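Local coordinates for capsule biosynthesis protein capD (Bacillus anthracis, PDB 3G9K), which cleaves the poly-gamma-D-glutamate capsule and forms an amide bond with the side-chain amino group of meso-diaminopimelic acid in the peptidoglycan, at residues T12-L20 with T58-K66; R81-I89 with P143-A151. One frame throughout, in Å; residues are numbered along the deposited sequence.

Overall arrangement
Both contacts lie inside the gamma-glutamyltranspeptidase domain, which belongs to the Ntn hydrolases, and their centres are about 13 Å apart. Contact 1 closes along the sequence before contact 2 opens. The four-stranded sheet made of 63-67, 70-75, 150-155 and 160-164 serves both: contact 1 sets strand 13-19 against it, and contact 2 lays helix 82-94 beside the 3-10 turn and loop that lead into strand 150-155. This gives the layering of sheet on sheet with helix behind, as in the Ntn fold. The contacts meet where Met60 packs on Ile82, and both reach the active centre: contact 1 through Thr19, beside the nucleophile Thr1 and one bound glutamic acid, contact 2 through Arg81, at another.

Contact 1: T12-L20 with T58-K66; sequences TVVSSTNTL and TFMAPTVLK
Val13 and Val64 meet tip to tip at one end of this interface, CG2 of Val13 only 3.5 Å from CG2 of Val64, tighter than an ordinary methyl contact. Further along, Thr17 stands across the Pro62 ring at about a right angle, with its CG2 3.5 Å from CD of Pro62. Chi1 of 151° swings OG1 of Thr17 away from its own backbone N and up to the selenium of Met60, a selenomethionine here, at 3.1 Å from SE. The Met60 chain bends at chi3 (-75°), and its CE ends 3.7 Å from CG2 of Thr19. Ser15 OG sits 3.4 Å from Thr63 O; any bond there is weak, and Ile74 O is a rival for the same proton. CB of Pro62 rests on Ser15 O at 3.2 Å. Strand 13-19 thus faces strand 63-66 (axes 7.2 Å apart, 153°) and the loop leading into it through side chains, while both strands pair antiparallel with the other capD chain. Chemically this is a largely apolar seam that buries Thr17 OG1 with no polar partner in the model. Met60 also touches the nucleophile Thr1, and Thr19 has two jobs: its CG2 packs on Met60, and its OG1 hydrogen-bonds the Thr1 hydroxyl.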
loop_
_atom_site.group_PDB
_atom_site.type_symbol
_atom_site.label_atom_id
_atom_site.label_comp_id
_atom_site.label_asym_id
_atom_site.label_seq_id
_atom_site.Cartn_x
_atom_site.Cartn_y
_atom_site.Cartn_z
ATOM N N THR B 12 0.230 9.815 16.837
ATOM C CA THR B 12 -0.263 8.520 16.376
ATOM C C THR B 12 0.119 8.447 14.898
ATOM O O THR B 12 0.010 9.431 14.186
ATOM C CB THR B 12 -1.776 8.370 16.527
ATOM O OG1 THR B 12 -2.121 8.505 17.914
ATOM C CG2 THR B 12 -2.249 7.034 15.999
ATOM N N VAL B 13 0.577 7.280 14.475
ATOM C CA VAL B 13 1.010 7.065 13.092
ATOM C C VAL B 13 0.128 5.987 12.484
ATOM O O VAL B 13 -0.092 4.909 13.032
ATOM C CB VAL B 13 2.549 6.814 12.942
ATOM C CG1 VAL B 13 3.108 6.071 14.097
ATOM C CG2 VAL B 13 2.953 6.149 11.607
ATOM N N VAL B 14 -0.428 6.314 11.340
ATOM C CA VAL B 14 -1.117 5.320 10.574
ATOM C C VAL B 14 -0.271 5.023 9.330
ATOM O O VAL B 14 0.144 5.958 8.616
ATOM C CB VAL B 14 -2.498 5.856 10.078
ATOM C CG1 VAL B 14 -3.099 4.905 9.035
ATOM C CG2 VAL B 14 -3.480 6.115 11.266
ATOM N N SER B 15 -0.132 3.750 9.012
ATOM C CA SER B 15 0.535 3.330 7.773
ATOM C C SER B 15 -0.402 2.332 7.133
ATOM O O SER B 15 -0.657 1.253 7.717
ATOM C CB SER B 15 1.869 2.700 8.116
ATOM O OG SER B 15 2.649 2.435 6.987
ATOM N N SER B 16 -0.916 2.664 5.952
ATOM C CA SER B 16 -1.969 1.839 5.339
ATOM C C SER B 16 -1.663 1.557 3.883
ATOM O O SER B 16 -1.207 2.439 3.145
ATOM C CB SER B 16 -3.327 2.495 5.514
ATOM O OG SER B 16 -4.324 1.790 4.790
ATOM N N THR B 17 -1.841 0.293 3.491
ATOM C CA THR B 17 -1.833 -0.038 2.062
ATOM C C THR B 17 -3.139 -0.691 1.575
ATOM O O THR B 17 -3.632 -1.648 2.138
ATOM C CB THR B 17 -0.415 -0.633 1.561
ATOM O OG1 THR B 17 -0.518 -1.535 0.438
ATOM C CG2 THR B 17 0.511 -1.070 2.638
ATOM N N ASN B 18 -3.739 -0.077 0.559
ATOM C CA ASN B 18 -4.987 -0.522 -0.007
ATOM C C ASN B 18 -4.772 -0.966 -1.442
ATOM O O ASN B 18 -3.867 -0.466 -2.116
ATOM C CB ASN B 18 -6.004 0.601 0.003
ATOM C CG ASN B 18 -6.354 1.079 1.428
ATOM O OD1 ASN B 18 -6.267 0.315 2.386
ATOM N ND2 ASN B 18 -6.770 2.341 1.545
ATOM N N THR B 19 -5.593 -1.909 -1.918
ATOM C CA THR B 19 -5.366 -2.432 -3.247
ATOM C C THR B 19 -6.583 -3.060 -3.925
ATOM O O THR B 19 -7.575 -3.418 -3.273
ATOM C CB THR B 19 -4.232 -3.446 -3.199
ATOM O OG1 THR B 19 -3.787 -3.734 -4.528
ATOM C CG2 THR B 19 -4.698 -4.744 -2.501
ATOM N N LEU B 20 -6.489 -3.155 -5.245
ATOM C CA LEU B 20 -7.362 -3.959 -6.084
ATOM C C LEU B 20 -6.628 -5.190 -6.641
ATOM O O LEU B 20 -7.183 -6.001 -7.295
ATOM C CB LEU B 20 -7.893 -3.170 -7.256
ATOM C CG LEU B 20 -8.693 -1.916 -7.039
ATOM C CD1 LEU B 20 -9.051 -1.288 -8.323
ATOM C CD2 LEU B 20 -9.869 -2.154 -6.193
ATOM N N THR B 58 -0.351 -11.826 0.841
ATOM C CA THR B 58 0.077 -10.621 0.133
ATOM C C THR B 58 1.416 -10.164 0.659
ATOM O O THR B 58 1.755 -10.358 1.834
ATOM C CB THR B 58 -0.971 -9.462 0.227
ATOM O OG1 THR B 58 -0.444 -8.276 -0.389
ATOM C CG2 THR B 58 -1.320 -9.192 1.657
ATOM N N PHE B 59 2.185 -9.560 -0.204
ATOM C CA PHE B 59 3.463 -9.056 0.158
ATOM C C PHE B 59 3.403 -7.640 0.715
ATOM O O PHE B 59 4.398 -7.103 1.105
ATOM C CB PHE B 59 4.390 -9.130 -1.045
ATOM C CG PHE B 59 5.096 -10.452 -1.179
ATOM C CD1 PHE B 59 6.230 -10.711 -0.476
ATOM C CD2 PHE B 59 4.607 -11.419 -1.993
ATOM C CE1 PHE B 59 6.855 -11.904 -0.598
ATOM C CE2 PHE B 59 5.235 -12.619 -2.097
ATOM C CZ PHE B 59 6.350 -12.851 -1.411
HETATM N N MSE B 60 2.223 -7.044 0.725
HETATM C CA MSE B 60 2.013 -5.735 1.365
HETATM C C MSE B 60 2.514 -5.748 2.805
HETATM O O MSE B 60 2.292 -6.722 3.530
HETATM C CB MSE B 60 0.535 -5.337 1.328
HETATM C CG MSE B 60 -0.008 -4.990 -0.068
HETATM SE SE MSE B 60 -1.842 -4.337 0.069
HETATM C CE MSE B 60 -2.822 -6.007 0.397
ATOM N N ALA B 61 3.150 -4.677 3.214
ATOM C CA ALA B 61 3.766 -4.595 4.510
ATOM C C ALA B 61 3.853 -3.188 5.128
ATOM O O ALA B 61 4.901 -2.689 5.335
ATOM C CB ALA B 61 5.096 -5.223 4.466
ATOM N N PRO B 62 2.721 -2.591 5.451
ATOM C CA PRO B 62 2.737 -1.289 6.140
ATOM C C PRO B 62 3.505 -1.465 7.454
ATOM O O PRO B 62 3.338 -2.480 8.123
ATOM C CB PRO B 62 1.260 -0.972 6.364
ATOM C CG PRO B 62 0.553 -2.338 6.226
ATOM C CD PRO B 62 1.367 -3.137 5.295
ATOM N N THR B 63 4.353 -0.490 7.765
ATOM C CA THR B 63 5.370 -0.627 8.787
ATOM C C THR B 63 5.556 0.719 9.521
ATOM O O THR B 63 5.407 1.793 8.932
ATOM C CB THR B 63 6.703 -1.152 8.147
ATOM O OG1 THR B 63 6.486 -2.455 7.586
ATOM C CG2 THR B 63 7.908 -1.248 9.172
ATOM N N VAL B 64 5.869 0.632 10.822
ATOM C CA VAL B 64 6.248 1.785 11.640
ATOM C C VAL B 64 7.508 1.363 12.406
ATOM O O VAL B 64 7.603 0.234 12.864
ATOM C CB VAL B 64 5.091 2.187 12.638
ATOM C CG1 VAL B 64 5.573 3.143 13.705
ATOM C CG2 VAL B 64 3.886 2.787 11.848
ATOM N N LEU B 65 8.467 2.275 12.477
ATOM C CA LEU B 65 9.697 2.113 13.242
ATOM C C LEU B 65 9.775 3.205 14.287
ATOM O O LEU B 65 9.562 4.364 13.966
ATOM C CB LEU B 65 10.895 2.274 12.322
ATOM C CG LEU B 65 11.064 1.166 11.278
ATOM C CD1 LEU B 65 10.426 1.535 9.968
ATOM C CD2 LEU B 65 12.546 0.832 11.081
ATOM N N LYS B 66 10.091 2.860 15.537
ATOM C CA LYS B 66 10.195 3.875 16.586
ATOM C C LYS B 66 11.406 3.639 17.480
ATOM O O LYS B 66 11.680 2.509 17.904
ATOM C CB LYS B 66 8.941 3.914 17.475
ATOM C CG LYS B 66 7.638 4.211 16.751
ATOM C CD LYS B 66 6.423 4.181 17.654
ATOM C CE LYS B 66 6.337 5.394 18.582
ATOM N NZ LYS B 66 5.013 5.477 19.315
#

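Contact 2: R81-I89 with P143-A151; sequences RIPQILTPI and PAFFGGVQA. With GLU (glutamic acid), chain E.
Arg81 reaches Phe145 twice, once over the face of the ring and once at the backbone carbonyl. From CB, CG points away from the carbonyl carbon of Arg81, an extended chi2 carries CD to the phenyl ring, 3.3 Å from CZ of Phe145, and the bend at chi3 (-45°) turns NE over the ring centre. NE also donates to Phe145 O at 2.7 Å, in the carbonyl plane but with a bent N-H...O angle of 142°. CZ of Arg81 stands 3.8 Å from the centroid of the Phe145 ring, a cation-pi contact in which the guanidinium lies nearly flat on the ring, planes at 10°. At the tip NH2 gives a second bent bond to Phe145 O, 3.0 Å, tilted from the carbonyl plane, and one to O of the bound glutamic acid at 3.3 Å; NH1 adds a weak one to that ligand oxygen. Further along the helix, CD1 of Ile85 lies against Phe146 O, at 3.3 Å. CG2 of Val149 is wedged among Ile85, Leu86 and Ile89, closest to CD1 of Ile89 at 3.5 Å. Stacking on one face and two donors on one carbonyl fix the guanidinium's rotation, presenting NH1 and NH2 to the ligand oxygen, consistent with Arg81's place among the poly-gamma-D-glutamate-binding residues.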
loop_
_atom_site.group_PDB
_atom_site.type_symbol
_atom_site.label_atom_id
_atom_site.label_comp_id
_atom_site.label_asym_id
_atom_site.label_seq_id
_atom_site.Cartn_x
_atom_site.Cartn_y
_atom_site.Cartn_z
ATOM N N ARG B 81 7.440 -7.745 -4.931
ATOM C CA ARG B 81 8.721 -7.030 -4.837
ATOM C C ARG B 81 8.816 -6.145 -3.590
ATOM O O ARG B 81 9.899 -5.679 -3.232
ATOM C CB ARG B 81 8.950 -6.195 -6.106
ATOM C CG ARG B 81 9.104 -7.091 -7.312
ATOM C CD ARG B 81 9.046 -6.451 -8.630
ATOM N NE ARG B 81 7.973 -5.483 -8.786
ATOM C CZ ARG B 81 6.726 -5.742 -9.164
ATOM N NH1 ARG B 81 6.305 -6.974 -9.354
ATOM N NH2 ARG B 81 5.870 -4.745 -9.296
ATOM N N ILE B 82 7.689 -5.957 -2.898
ATOM C CA ILE B 82 7.595 -4.950 -1.849
ATOM C C ILE B 82 8.750 -4.990 -0.862
ATOM O O ILE B 82 9.391 -3.961 -0.635
ATOM C CB ILE B 82 6.234 -5.000 -1.131
ATOM C CG1 ILE B 82 5.134 -4.397 -2.051
ATOM C CG2 ILE B 82 6.321 -4.228 0.210
ATOM C CD1 ILE B 82 3.695 -4.605 -1.541
ATOM N N PRO B 83 9.000 -6.153 -0.227
ATOM C CA PRO B 83 10.107 -6.162 0.734
ATOM C C PRO B 83 11.482 -6.042 0.110
ATOM O O PRO B 83 12.394 -5.575 0.763
ATOM C CB PRO B 83 9.942 -7.476 1.460
ATOM C CG PRO B 83 9.216 -8.328 0.542
ATOM C CD PRO B 83 8.309 -7.446 -0.275
ATOM N N GLN B 84 11.611 -6.424 -1.157
ATOM C CA GLN B 84 12.849 -6.147 -1.924
ATOM C C GLN B 84 13.057 -4.677 -2.207
ATOM O O GLN B 84 14.164 -4.231 -2.345
ATOM C CB GLN B 84 12.854 -6.911 -3.238
ATOM C CG GLN B 84 12.980 -8.434 -3.031
ATOM C CD GLN B 84 13.329 -9.119 -4.317
ATOM O OE1 GLN B 84 12.510 -9.826 -4.907
ATOM N NE2 GLN B 84 14.517 -8.854 -4.797
ATOM N N ILE B 85 11.960 -3.941 -2.346
ATOM C CA ILE B 85 12.018 -2.515 -2.509
ATOM C C ILE B 85 12.384 -1.826 -1.206
ATOM O O ILE B 85 13.299 -0.980 -1.184
ATOM C CB ILE B 85 10.661 -2.001 -3.071
ATOM C CG1 ILE B 85 10.488 -2.499 -4.523
ATOM C CG2 ILE B 85 10.557 -0.475 -2.986
ATOM C CD1 ILE B 85 9.066 -2.592 -5.005
ATOM N N LEU B 86 11.707 -2.207 -0.108
ATOM C CA LEU B 86 11.878 -1.522 1.163
ATOM C C LEU B 86 13.194 -1.803 1.883
ATOM O O LEU B 86 13.698 -0.935 2.601
ATOM C CB LEU B 86 10.684 -1.794 2.093
ATOM C CG LEU B 86 9.358 -1.121 1.657
ATOM C CD1 LEU B 86 8.159 -1.623 2.459
ATOM C CD2 LEU B 86 9.450 0.438 1.708
ATOM N N THR B 87 13.748 -3.015 1.729
ATOM C CA THR B 87 14.913 -3.393 2.548
ATOM C C THR B 87 16.169 -2.555 2.276
ATOM O O THR B 87 16.713 -2.014 3.220
ATOM C CB THR B 87 15.197 -4.908 2.484
ATOM O OG1 THR B 87 14.102 -5.589 3.052
ATOM C CG2 THR B 87 16.487 -5.294 3.225
ATOM N N PRO B 88 16.603 -2.420 0.999
ATOM C CA PRO B 88 17.749 -1.554 0.731
ATOM C C PRO B 88 17.481 -0.077 1.114
ATOM O O PRO B 88 18.374 0.616 1.589
ATOM C CB PRO B 88 17.999 -1.730 -0.768
ATOM C CG PRO B 88 17.217 -2.893 -1.206
ATOM C CD PRO B 88 16.087 -3.043 -0.233
ATOM N N ILE B 89 16.239 0.369 0.993
ATOM C CA ILE B 89 15.917 1.738 1.376
ATOM C C ILE B 89 16.160 1.974 2.870
ATOM O O ILE B 89 16.933 2.864 3.241
ATOM C CB ILE B 89 14.476 2.108 0.969
ATOM C CG1 ILE B 89 14.391 2.206 -0.567
ATOM C CG2 ILE B 89 14.093 3.420 1.645
ATOM C CD1 ILE B 89 12.972 2.368 -1.103
ATOM N N PRO B 143 8.346 2.414 -14.511
ATOM C CA PRO B 143 8.631 3.003 -13.188
ATOM C C PRO B 143 7.811 2.375 -12.053
ATOM O O PRO B 143 8.386 2.019 -11.010
ATOM C CB PRO B 143 8.281 4.484 -13.378
ATOM C CG PRO B 143 8.550 4.735 -14.799
ATOM C CD PRO B 143 8.107 3.476 -15.510
ATOM N N ALA B 144 6.507 2.189 -12.291
ATOM C CA ALA B 144 5.611 1.569 -11.302
ATOM C C ALA B 144 6.045 0.151 -10.854
ATOM O O ALA B 144 5.712 -0.288 -9.739
ATOM C CB ALA B 144 4.159 1.564 -11.820
ATOM N N PHE B 145 6.829 -0.544 -11.686
ATOM C CA PHE B 145 7.322 -1.878 -11.355
ATOM C C PHE B 145 8.138 -1.880 -10.069
ATOM O O PHE B 145 8.126 -2.842 -9.321
ATOM C CB PHE B 145 8.196 -2.406 -12.505
ATOM C CG PHE B 145 8.697 -3.791 -12.294
ATOM C CD1 PHE B 145 7.905 -4.882 -12.616
ATOM C CD2 PHE B 145 9.949 -4.020 -11.724
ATOM C CE1 PHE B 145 8.345 -6.141 -12.406
ATOM C CE2 PHE B 145 10.397 -5.299 -11.498
ATOM C CZ PHE B 145 9.595 -6.368 -11.846
ATOM N N PHE B 146 8.894 -0.819 -9.841
ATOM C CA PHE B 146 9.792 -0.769 -8.693
ATOM C C PHE B 146 9.160 -0.078 -7.490
ATOM O O PHE B 146 9.853 0.268 -6.536
ATOM C CB PHE B 146 11.117 -0.136 -9.105
ATOM C CG PHE B 146 11.924 -1.026 -10.019
ATOM C CD1 PHE B 146 12.668 -2.058 -9.504
ATOM C CD2 PHE B 146 11.890 -0.856 -11.377
ATOM C CE1 PHE B 146 13.388 -2.889 -10.338
ATOM C CE2 PHE B 146 12.633 -1.687 -12.221
ATOM C CZ PHE B 146 13.359 -2.700 -11.693
ATOM N N GLY B 147 7.849 0.135 -7.558
ATOM C CA GLY B 147 7.065 0.506 -6.361
ATOM C C GLY B 147 6.700 1.967 -6.261
ATOM O O GLY B 147 6.618 2.650 -7.252
ATOM N N GLY B 148 6.514 2.436 -5.032
ATOM C CA GLY B 148 5.990 3.786 -4.757
ATOM C C GLY B 148 6.037 4.057 -3.275
ATOM O O GLY B 148 4.966 4.101 -2.602
ATOM N N VAL B 149 7.249 4.223 -2.767
ATOM C CA VAL B 149 7.497 4.297 -1.314
ATOM C C VAL B 149 7.006 5.660 -0.808
ATOM O O VAL B 149 7.358 6.707 -1.361
ATOM C CB VAL B 149 8.988 4.096 -0.963
ATOM C CG1 VAL B 149 9.235 4.273 0.569
ATOM C CG2 VAL B 149 9.522 2.711 -1.477
ATOM N N GLN B 150 6.185 5.633 0.235
ATOM C CA GLN B 150 5.673 6.822 0.897
ATOM C C GLN B 150 6.005 6.703 2.370
ATOM O O GLN B 150 5.821 5.644 2.943
ATOM C CB GLN B 150 4.157 6.899 0.757
ATOM C CG GLN B 150 3.734 6.916 -0.625
ATOM C CD GLN B 150 3.960 8.250 -1.324
ATOM O OE1 GLN B 150 3.953 9.362 -0.723
ATOM N NE2 GLN B 150 4.139 8.152 -2.599
ATOM N N ALA B 151 6.445 7.799 2.972
ATOM C CA ALA B 151 6.902 7.777 4.362
ATOM C C ALA B 151 6.687 9.152 5.046
ATOM O O ALA B 151 6.610 10.203 4.372
ATOM C CB ALA B 151 8.373 7.432 4.391
HETATM N N GLU E . 2.564 -8.499 -11.160
HETATM C CA GLU E . 1.618 -8.213 -10.034
HETATM C C GLU E . 1.943 -6.919 -9.272
HETATM O O GLU E . 3.016 -6.320 -9.438
HETATM C CB GLU E . 1.551 -9.385 -9.053
HETATM C CG GLU E . 2.717 -9.495 -8.088
HETATM C CD GLU E . 2.382 -10.417 -6.936
HETATM O OE1 GLU E . 1.401 -10.117 -6.208
HETATM O OE2 GLU E . 3.085 -11.444 -6.770
#